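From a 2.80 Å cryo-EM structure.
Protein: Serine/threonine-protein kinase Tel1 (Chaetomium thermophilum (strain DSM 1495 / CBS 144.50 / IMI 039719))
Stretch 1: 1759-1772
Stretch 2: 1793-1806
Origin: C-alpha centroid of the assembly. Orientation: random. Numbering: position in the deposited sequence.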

ATOM      1  N   ASN A1759      56.338  17.324   0.476  1.00 58.33           N
ATOM      2  CA  ASN A1759      57.258  17.012  -0.610  1.00 58.33           C
ATOM      3  C   ASN A1759      57.340  15.504  -0.816  1.00 58.33           C
ATOM      4  O   ASN A1759      57.273  14.742   0.149  1.00 58.33           O
ATOM      5  CB  ASN A1759      58.649  17.570  -0.331  1.00 58.33           C
ATOM      6  CG  ASN A1759      59.179  17.162   1.014  1.00 58.33           C
ATOM      7  OD1 ASN A1759      58.416  16.978   1.956  1.00 58.33           O
ATOM      8  ND2 ASN A1759      60.494  17.023   1.119  1.00 58.33           N
ATOM      9  N   PRO A1760      57.501  15.054  -2.053  1.00 58.10           N
ATOM     10  CA  PRO A1760      57.392  13.620  -2.349  1.00 58.10           C
ATOM     11  C   PRO A1760      58.459  12.752  -1.705  1.00 58.10           C
ATOM     12  O   PRO A1760      58.515  11.550  -1.977  1.00 58.10           O
ATOM     13  CB  PRO A1760      57.504  13.576  -3.877  1.00 58.10           C
ATOM     14  CG  PRO A1760      57.098  14.927  -4.320  1.00 58.10           C
ATOM     15  CD  PRO A1760      57.617  15.855  -3.279  1.00 58.10           C
ATOM     16  N   ASN A1761      59.316  13.330  -0.870  1.00 52.67           N
ATOM     17  CA  ASN A1761      60.340  12.571  -0.167  1.00 52.67           C
ATOM     18  C   ASN A1761      60.223  12.738   1.340  1.00 52.67           C
ATOM     19  O   ASN A1761      61.218  12.649   2.056  1.00 52.67           O
ATOM     20  CB  ASN A1761      61.733  12.975  -0.638  1.00 52.67           C
ATOM     21  CG  ASN A1761      62.026  12.512  -2.042  1.00 52.67           C
ATOM     22  OD1 ASN A1761      62.141  13.318  -2.961  1.00 52.67           O
ATOM     23  ND2 ASN A1761      62.153  11.207  -2.216  1.00 52.67           N
ATOM     24  N   TRP A1762      59.012  12.983   1.836  1.00 44.38           N
ATOM     25  CA  TRP A1762      58.816  13.098   3.275  1.00 44.38           C
ATOM     26  C   TRP A1762      59.141  11.787   3.972  1.00 44.38           C
ATOM     27  O   TRP A1762      59.833  11.765   4.994  1.00 44.38           O
ATOM     28  CB  TRP A1762      57.381  13.523   3.570  1.00 44.38           C
ATOM     29  CG  TRP A1762      56.983  13.391   4.999  1.00 44.38           C
ATOM     30  CD1 TRP A1762      57.316  14.219   6.016  1.00 44.38           C
ATOM     31  CD2 TRP A1762      56.154  12.375   5.565  1.00 44.38           C
ATOM     32  NE1 TRP A1762      56.757  13.782   7.182  1.00 44.38           N
ATOM     33  CE2 TRP A1762      56.036  12.649   6.929  1.00 44.38           C
ATOM     34  CE3 TRP A1762      55.505  11.255   5.048  1.00 44.38           C
ATOM     35  CZ2 TRP A1762      55.301  11.850   7.781  1.00 44.38           C
ATOM     36  CZ3 TRP A1762      54.780  10.467   5.894  1.00 44.38           C
ATOM     37  CH2 TRP A1762      54.682  10.764   7.244  1.00 44.38           C
ATOM     38  N   SER A1763      58.654  10.679   3.419  1.00 42.13           N
ATOM     39  CA  SER A1763      58.842   9.384   4.056  1.00 42.13           C
ATOM     40  C   SER A1763      60.312   9.019   4.154  1.00 42.13           C
ATOM     41  O   SER A1763      60.759   8.511   5.183  1.00 42.13           O
ATOM     42  CB  SER A1763      58.081   8.317   3.282  1.00 42.13           C
ATOM     43  OG  SER A1763      58.235   8.522   1.894  1.00 42.13           O
ATOM     44  N   GLN A1764      61.082   9.284   3.102  1.00 45.15           N
ATOM     45  CA  GLN A1764      62.491   8.907   3.088  1.00 45.15           C
ATOM     46  C   GLN A1764      63.291   9.710   4.103  1.00 45.15           C
ATOM     47  O   GLN A1764      64.076   9.150   4.878  1.00 45.15           O
ATOM     48  CB  GLN A1764      63.046   9.098   1.685  1.00 45.15           C
ATOM     49  CG  GLN A1764      64.536   9.216   1.617  1.00 45.15           C
ATOM     50  CD  GLN A1764      65.000   9.645   0.251  1.00 45.15           C
ATOM     51  OE1 GLN A1764      64.292   9.468  -0.737  1.00 45.15           O
ATOM     52  NE2 GLN A1764      66.189  10.225   0.184  1.00 45.15           N
ATOM     53  N   HIS A1765      63.087  11.025   4.125  1.00 46.24           N
ATOM     54  CA  HIS A1765      63.780  11.868   5.089  1.00 46.24           C
ATOM     55  C   HIS A1765      63.405  11.504   6.517  1.00 46.24           C
ATOM     56  O   HIS A1765      64.277  11.396   7.387  1.00 46.24           O
ATOM     57  CB  HIS A1765      63.465  13.331   4.807  1.00 46.24           C
ATOM     58  CG  HIS A1765      63.840  13.773   3.428  1.00 46.24           C
ATOM     59  ND1 HIS A1765      64.902  13.231   2.738  1.00 46.24           N
ATOM     60  CD2 HIS A1765      63.297  14.706   2.613  1.00 46.24           C
ATOM     61  CE1 HIS A1765      64.992  13.807   1.554  1.00 46.24           C
ATOM     62  NE2 HIS A1765      64.029  14.704   1.452  1.00 46.24           N
ATOM     63  N   LEU A1766      62.112  11.305   6.782  1.00 41.82           N
ATOM     64  CA  LEU A1766      61.684  10.989   8.141  1.00 41.82           C
ATOM     65  C   LEU A1766      62.167   9.613   8.570  1.00 41.82           C
ATOM     66  O   LEU A1766      62.543   9.417   9.729  1.00 41.82           O
ATOM     67  CB  LEU A1766      60.168  11.081   8.248  1.00 41.82           C
ATOM     68  CG  LEU A1766      59.593  10.852   9.638  1.00 41.82           C
ATOM     69  CD1 LEU A1766      60.163  11.838  10.613  1.00 41.82           C
ATOM     70  CD2 LEU A1766      58.109  10.978   9.596  1.00 41.82           C
ATOM     71  N   ALA A1767      62.185   8.651   7.651  1.00 40.26           N
ATOM     72  CA  ALA A1767      62.686   7.328   7.984  1.00 40.26           C
ATOM     73  C   ALA A1767      64.163   7.372   8.322  1.00 40.26           C
ATOM     74  O   ALA A1767      64.601   6.729   9.278  1.00 40.26           O
ATOM     75  CB  ALA A1767      62.424   6.368   6.831  1.00 40.26           C
ATOM     76  N   ILE A1768      64.950   8.129   7.553  1.00 43.98           N
ATOM     77  CA  ILE A1768      66.369   8.264   7.871  1.00 43.98           C
ATOM     78  C   ILE A1768      66.550   8.942   9.220  1.00 43.98           C
ATOM     79  O   ILE A1768      67.360   8.508  10.048  1.00 43.98           O
ATOM     80  CB  ILE A1768      67.098   9.028   6.755  1.00 43.98           C
ATOM     81  CG1 ILE A1768      67.062   8.235   5.458  1.00 43.98           C
ATOM     82  CG2 ILE A1768      68.525   9.280   7.144  1.00 43.98           C
ATOM     83  CD1 ILE A1768      67.597   8.991   4.281  1.00 43.98           C
ATOM     84  N   ARG A1769      65.799  10.018   9.465  1.00 48.85           N
ATOM     85  CA  ARG A1769      65.925  10.752  10.719  1.00 48.85           C
ATOM     86  C   ARG A1769      65.598   9.873  11.916  1.00 48.85           C
ATOM     87  O   ARG A1769      66.228   9.992  12.971  1.00 48.85           O
ATOM     88  CB  ARG A1769      65.015  11.973  10.689  1.00 48.85           C
ATOM     89  CG  ARG A1769      64.981  12.761  11.969  1.00 48.85           C
ATOM     90  CD  ARG A1769      66.146  13.713  12.062  1.00 48.85           C
ATOM     91  NE  ARG A1769      65.701  15.041  12.460  1.00 48.85           N
ATOM     92  CZ  ARG A1769      65.530  15.429  13.720  1.00 48.85           C
ATOM     93  NH1 ARG A1769      65.116  16.659  13.984  1.00 48.85           N
ATOM     94  NH2 ARG A1769      65.770  14.588  14.716  1.00 48.85           N
ATOM     95  N   LEU A1770      64.614   8.984  11.769  1.00 45.74           N
ATOM     96  CA  LEU A1770      64.255   8.079  12.857  1.00 45.74           C
ATOM     97  C   LEU A1770      65.291   6.980  13.025  1.00 45.74           C
ATOM     98  O   LEU A1770      65.719   6.687  14.145  1.00 45.74           O
ATOM     99  CB  LEU A1770      62.878   7.473  12.602  1.00 45.74           C
ATOM    100  CG  LEU A1770      61.676   8.387  12.794  1.00 45.74           C
ATOM    101  CD1 LEU A1770      60.413   7.667  12.399  1.00 45.74           C
ATOM    102  CD2 LEU A1770      61.607   8.828  14.232  1.00 45.74           C
ATOM    103  N   ALA A1771      65.704   6.354  11.924  1.00 47.39           N
ATOM    104  CA  ALA A1771      66.629   5.234  12.014  1.00 47.39           C
ATOM    105  C   ALA A1771      67.999   5.662  12.518  1.00 47.39           C
ATOM    106  O   ALA A1771      68.711   4.852  13.118  1.00 47.39           O
ATOM    107  CB  ALA A1771      66.760   4.551  10.656  1.00 47.39           C
ATOM    108  N   LEU A1772      68.390   6.916  12.287  1.00 51.05           N
ATOM    109  CA  LEU A1772      69.678   7.374  12.791  1.00 51.05           C
ATOM    110  C   LEU A1772      69.687   7.529  14.302  1.00 51.05           C
ATOM    111  O   LEU A1772      70.761   7.506  14.907  1.00 51.05           O
ATOM    112  CB  LEU A1772      70.064   8.700  12.141  1.00 51.05           C
ATOM    113  CG  LEU A1772      70.544   8.650  10.692  1.00 51.05           C
ATOM    114  CD1 LEU A1772      70.834  10.043  10.194  1.00 51.05           C
ATOM    115  CD2 LEU A1772      71.763   7.766  10.553  1.00 51.05           C
ATOM    116  N   PHE A1793      61.455   2.441  -1.481  1.00 39.39           N
ATOM    117  CA  PHE A1793      61.712   1.553  -0.359  1.00 39.39           C
ATOM    118  C   PHE A1793      61.243   2.153   0.952  1.00 39.39           C
ATOM    119  O   PHE A1793      60.806   1.419   1.844  1.00 39.39           O
ATOM    120  CB  PHE A1793      63.201   1.238  -0.285  1.00 39.39           C
ATOM    121  CG  PHE A1793      63.566   0.251   0.773  1.00 39.39           C
ATOM    122  CD1 PHE A1793      63.435  -1.097   0.549  1.00 39.39           C
ATOM    123  CD2 PHE A1793      64.072   0.670   1.978  1.00 39.39           C
ATOM    124  CE1 PHE A1793      63.780  -2.000   1.511  1.00 39.39           C
ATOM    125  CE2 PHE A1793      64.417  -0.236   2.941  1.00 39.39           C
ATOM    126  CZ  PHE A1793      64.270  -1.570   2.707  1.00 39.39           C
ATOM    127  N   ALA A1794      61.318   3.475   1.082  1.00 40.14           N
ATOM    128  CA  ALA A1794      60.955   4.121   2.336  1.00 40.14           C
ATOM    129  C   ALA A1794      59.470   3.989   2.619  1.00 40.14           C
ATOM    130  O   ALA A1794      59.072   3.776   3.765  1.00 40.14           O
ATOM    131  CB  ALA A1794      61.362   5.585   2.303  1.00 40.14           C
ATOM    132  N   GLU A1795      58.633   4.104   1.593  1.00 41.96           N
ATOM    133  CA  GLU A1795      57.205   3.927   1.807  1.00 41.96           C
ATOM    134  C   GLU A1795      56.861   2.496   2.185  1.00 41.96           C
ATOM    135  O   GLU A1795      55.919   2.273   2.948  1.00 41.96           O
ATOM    136  CB  GLU A1795      56.430   4.341   0.564  1.00 41.96           C
ATOM    137  CG  GLU A1795      56.388   5.835   0.342  1.00 41.96           C
ATOM    138  CD  GLU A1795      57.588   6.350  -0.419  1.00 41.96           C
ATOM    139  OE1 GLU A1795      58.097   5.620  -1.295  1.00 41.96           O
ATOM    140  OE2 GLU A1795      58.024   7.489  -0.147  1.00 41.96           O
ATOM    141  N   ARG A1796      57.592   1.516   1.664  1.00 41.07           N
ATOM    142  CA  ARG A1796      57.311   0.135   2.027  1.00 41.07           C
ATOM    143  C   ARG A1796      57.841  -0.209   3.407  1.00 41.07           C
ATOM    144  O   ARG A1796      57.314  -1.117   4.052  1.00 41.07           O
ATOM    145  CB  ARG A1796      57.902  -0.825   0.994  1.00 41.07           C
ATOM    146  CG  ARG A1796      57.530  -0.500  -0.427  1.00 41.07           C
ATOM    147  CD  ARG A1796      57.410  -1.739  -1.288  1.00 41.07           C
ATOM    148  NE  ARG A1796      58.615  -2.561  -1.293  1.00 41.07           N
ATOM    149  CZ  ARG A1796      59.685  -2.325  -2.046  1.00 41.07           C
ATOM    150  NH1 ARG A1796      59.713  -1.278  -2.855  1.00 41.07           N
ATOM    151  NH2 ARG A1796      60.734  -3.134  -1.983  1.00 41.07           N
ATOM    152  N   ALA A1797      58.865   0.495   3.875  1.00 34.14           N
ATOM    153  CA  ALA A1797      59.520   0.158   5.127  1.00 34.14           C
ATOM    154  C   ALA A1797      59.168   1.091   6.270  1.00 34.14           C
ATOM    155  O   ALA A1797      59.630   0.867   7.386  1.00 34.14           O
ATOM    156  CB  ALA A1797      61.034   0.145   4.937  1.00 34.14           C
ATOM    157  N   PHE A1798      58.373   2.123   6.025  1.00 32.11           N
ATOM    158  CA  PHE A1798      58.087   3.116   7.057  1.00 32.11           C
ATOM    159  C   PHE A1798      57.473   2.542   8.329  1.00 32.11           C
ATOM    160  O   PHE A1798      57.963   2.871   9.425  1.00 32.11           O
ATOM    161  CB  PHE A1798      57.203   4.203   6.445  1.00 32.11           C
ATOM    162  CG  PHE A1798      57.128   5.442   7.251  1.00 32.11           C
ATOM    163  CD1 PHE A1798      58.189   6.310   7.291  1.00 32.11           C
ATOM    164  CD2 PHE A1798      55.991   5.750   7.957  1.00 32.11           C
ATOM    165  CE1 PHE A1798      58.121   7.446   8.025  1.00 32.11           C
ATOM    166  CE2 PHE A1798      55.922   6.890   8.692  1.00 32.11           C
ATOM    167  CZ  PHE A1798      56.988   7.739   8.727  1.00 32.11           C
ATOM    168  N   PRO A1799      56.421   1.714   8.282  1.00 29.89           N
ATOM    169  CA  PRO A1799      55.853   1.217   9.540  1.00 29.89           C
ATOM    170  C   PRO A1799      56.824   0.400  10.360  1.00 29.89           C
ATOM    171  O   PRO A1799      56.843   0.519  11.588  1.00 29.89           O
ATOM    172  CB  PRO A1799      54.668   0.375   9.064  1.00 29.89           C
ATOM    173  CG  PRO A1799      54.331   0.915   7.774  1.00 29.89           C
ATOM    174  CD  PRO A1799      55.614   1.260   7.140  1.00 29.89           C
ATOM    175  N   PHE A1800      57.632  -0.435   9.715  1.00 30.55           N
ATOM    176  CA  PHE A1800      58.574  -1.262  10.451  1.00 30.55           C
ATOM    177  C   PHE A1800      59.614  -0.411  11.156  1.00 30.55           C
ATOM    178  O   PHE A1800      59.991  -0.695  12.295  1.00 30.55           O
ATOM    179  CB  PHE A1800      59.242  -2.249   9.506  1.00 30.55           C
ATOM    180  CG  PHE A1800      58.283  -3.108   8.760  1.00 30.55           C
ATOM    181  CD1 PHE A1800      57.408  -3.927   9.426  1.00 30.55           C
ATOM    182  CD2 PHE A1800      58.265  -3.112   7.394  1.00 30.55           C
ATOM    183  CE1 PHE A1800      56.533  -4.715   8.744  1.00 30.55           C
ATOM    184  CE2 PHE A1800      57.390  -3.905   6.717  1.00 30.55           C
ATOM    185  CZ  PHE A1800      56.527  -4.705   7.396  1.00 30.55           C
ATOM    186  N   VAL A1801      60.078   0.650  10.503  1.00 30.20           N
ATOM    187  CA  VAL A1801      61.063   1.525  11.120  1.00 30.20           C
ATOM    188  C   VAL A1801      60.458   2.243  12.313  1.00 30.20           C
ATOM    189  O   VAL A1801      61.061   2.305  13.392  1.00 30.20           O
ATOM    190  CB  VAL A1801      61.614   2.519  10.087  1.00 30.20           C
ATOM    191  CG1 VAL A1801      62.559   3.482  10.742  1.00 30.20           C
ATOM    192  CG2 VAL A1801      62.312   1.785   8.980  1.00 30.20           C
ATOM    193  N   VAL A1802      59.263   2.811  12.137  1.00 28.06           N
ATOM    194  CA  VAL A1802      58.615   3.517  13.238  1.00 28.06           C
ATOM    195  C   VAL A1802      58.427   2.590  14.428  1.00 28.06           C
ATOM    196  O   VAL A1802      58.721   2.952  15.572  1.00 28.06           O
ATOM    197  CB  VAL A1802      57.279   4.114  12.779  1.00 28.06           C
ATOM    198  CG1 VAL A1802      56.518   4.618  13.958  1.00 28.06           C
ATOM    199  CG2 VAL A1802      57.515   5.226  11.815  1.00 28.06           C
ATOM    200  N   HIS A1803      57.948   1.372  14.177  1.00 27.09           N
ATOM    201  CA  HIS A1803      57.726   0.442  15.272  1.00 27.09           C
ATOM    202  C   HIS A1803      59.029   0.053  15.949  1.00 27.09           C
ATOM    203  O   HIS A1803      59.086  -0.028  17.176  1.00 27.09           O
ATOM    204  CB  HIS A1803      57.003  -0.801  14.777  1.00 27.09           C
ATOM    205  CG  HIS A1803      56.902  -1.881  15.805  1.00 27.09           C
ATOM    206  ND1 HIS A1803      57.319  -3.170  15.575  1.00 27.09           N
ATOM    207  CD2 HIS A1803      56.443  -1.857  17.075  1.00 27.09           C
ATOM    208  CE1 HIS A1803      57.120  -3.897  16.656  1.00 27.09           C
ATOM    209  NE2 HIS A1803      56.588  -3.123  17.581  1.00 27.09           N
ATOM    210  N   LEU A1804      60.084  -0.208  15.178  1.00 32.80           N
ATOM    211  CA  LEU A1804      61.349  -0.607  15.785  1.00 32.80           C
ATOM    212  C   LEU A1804      61.908   0.492  16.674  1.00 32.80           C
ATOM    213  O   LEU A1804      62.388   0.220  17.778  1.00 32.80           O
ATOM    214  CB  LEU A1804      62.359  -0.981  14.707  1.00 32.80           C
ATOM    215  CG  LEU A1804      62.232  -2.378  14.121  1.00 32.80           C
ATOM    216  CD1 LEU A1804      63.113  -2.506  12.920  1.00 32.80           C
ATOM    217  CD2 LEU A1804      62.627  -3.394  15.145  1.00 32.80           C
ATOM    218  N   VAL A1805      61.823   1.743  16.230  1.00 33.57           N
ATOM    219  CA  VAL A1805      62.332   2.838  17.048  1.00 33.57           C
ATOM    220  C   VAL A1805      61.501   3.002  18.314  1.00 33.57           C
ATOM    221  O   VAL A1805      62.044   3.137  19.421  1.00 33.57           O
ATOM    222  CB  VAL A1805      62.371   4.135  16.230  1.00 33.57           C
ATOM    223  CG1 VAL A1805      62.663   5.302  17.126  1.00 33.57           C
ATOM    224  CG2 VAL A1805      63.410   4.024  15.159  1.00 33.57           C
ATOM    225  N   LEU A1806      60.171   3.019  18.174  1.00 31.68           N
ATOM    226  CA  LEU A1806      59.318   3.216  19.339  1.00 31.68           C
ATOM    227  C   LEU A1806      59.478   2.082  20.336  1.00 31.68           C
ATOM    228  O   LEU A1806      59.446   2.307  21.547  1.00 31.68           O
ATOM    229  CB  LEU A1806      57.862   3.340  18.912  1.00 31.68           C
ATOM    230  CG  LEU A1806      57.424   4.574  18.140  1.00 31.68           C
ATOM    231  CD1 LEU A1806      55.979   4.440  17.778  1.00 31.68           C
ATOM    232  CD2 LEU A1806      57.627   5.800  18.956  1.00 31.68           C
TER

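Two helices of the Tel1 kinase, one in each stretch, run in broadly the same direction, their axes crossing at 44° with a closest approach of 8.4 Å. No hydrogen bond links them; the contact is made mostly by the packing of apolar side chains, and three residues, F1798, L1770 and S1763, carry the most covered surface.

F1798 is the centrepiece. Its CA-to-CB bond leaves sideways, but with chi1 in the t well the ring swings across and sits as a knob among S1763, W1762, L1766 and A1767. L1766 meets the ring at its edge, CD2 lying 3.5 Å from CZ of F1798. A1767 offers only a methyl, its CB 4.3 Å from CD1 of F1798, and its backbone N is 4.3 Å from CE1 of F1798. W1762 adds an oblique aromatic neighbour, the centroid of its six-membered ring 5.5 Å from that of F1798 and the planes inclined at 45°.

One turn beyond A1767, L1770 faces a row of valines. Its CD1 reaches CG2 of V1802 at 3.8 Å, while its CB lies 4.4 Å from CG1 of V1801 and 4.3 Å from CG2 of V1805. The branched valines thus pack against both the root and the tip of one leucine, and V1801 CG1 also touches CB of A1771 at 4.3 Å.

At the other end, the backbones lie closest, beside small residues. S1763 points toward the partner helix, its C 4.0 Å from CB of A1794 and its O 4.0 Å from CD1 of F1798. A1794 sets its CB 3.6 Å from CA of Q1764; the CA atoms of Q1764 and A1794 are just 5.1 Å apart, against 7.0 Å for those of L1770 and V1805. The rule to read here is local: at the closest pair the partner of Q1764 is an alanine; farther along, F1798 fills a hole on the other helix and L1770 packs on valines.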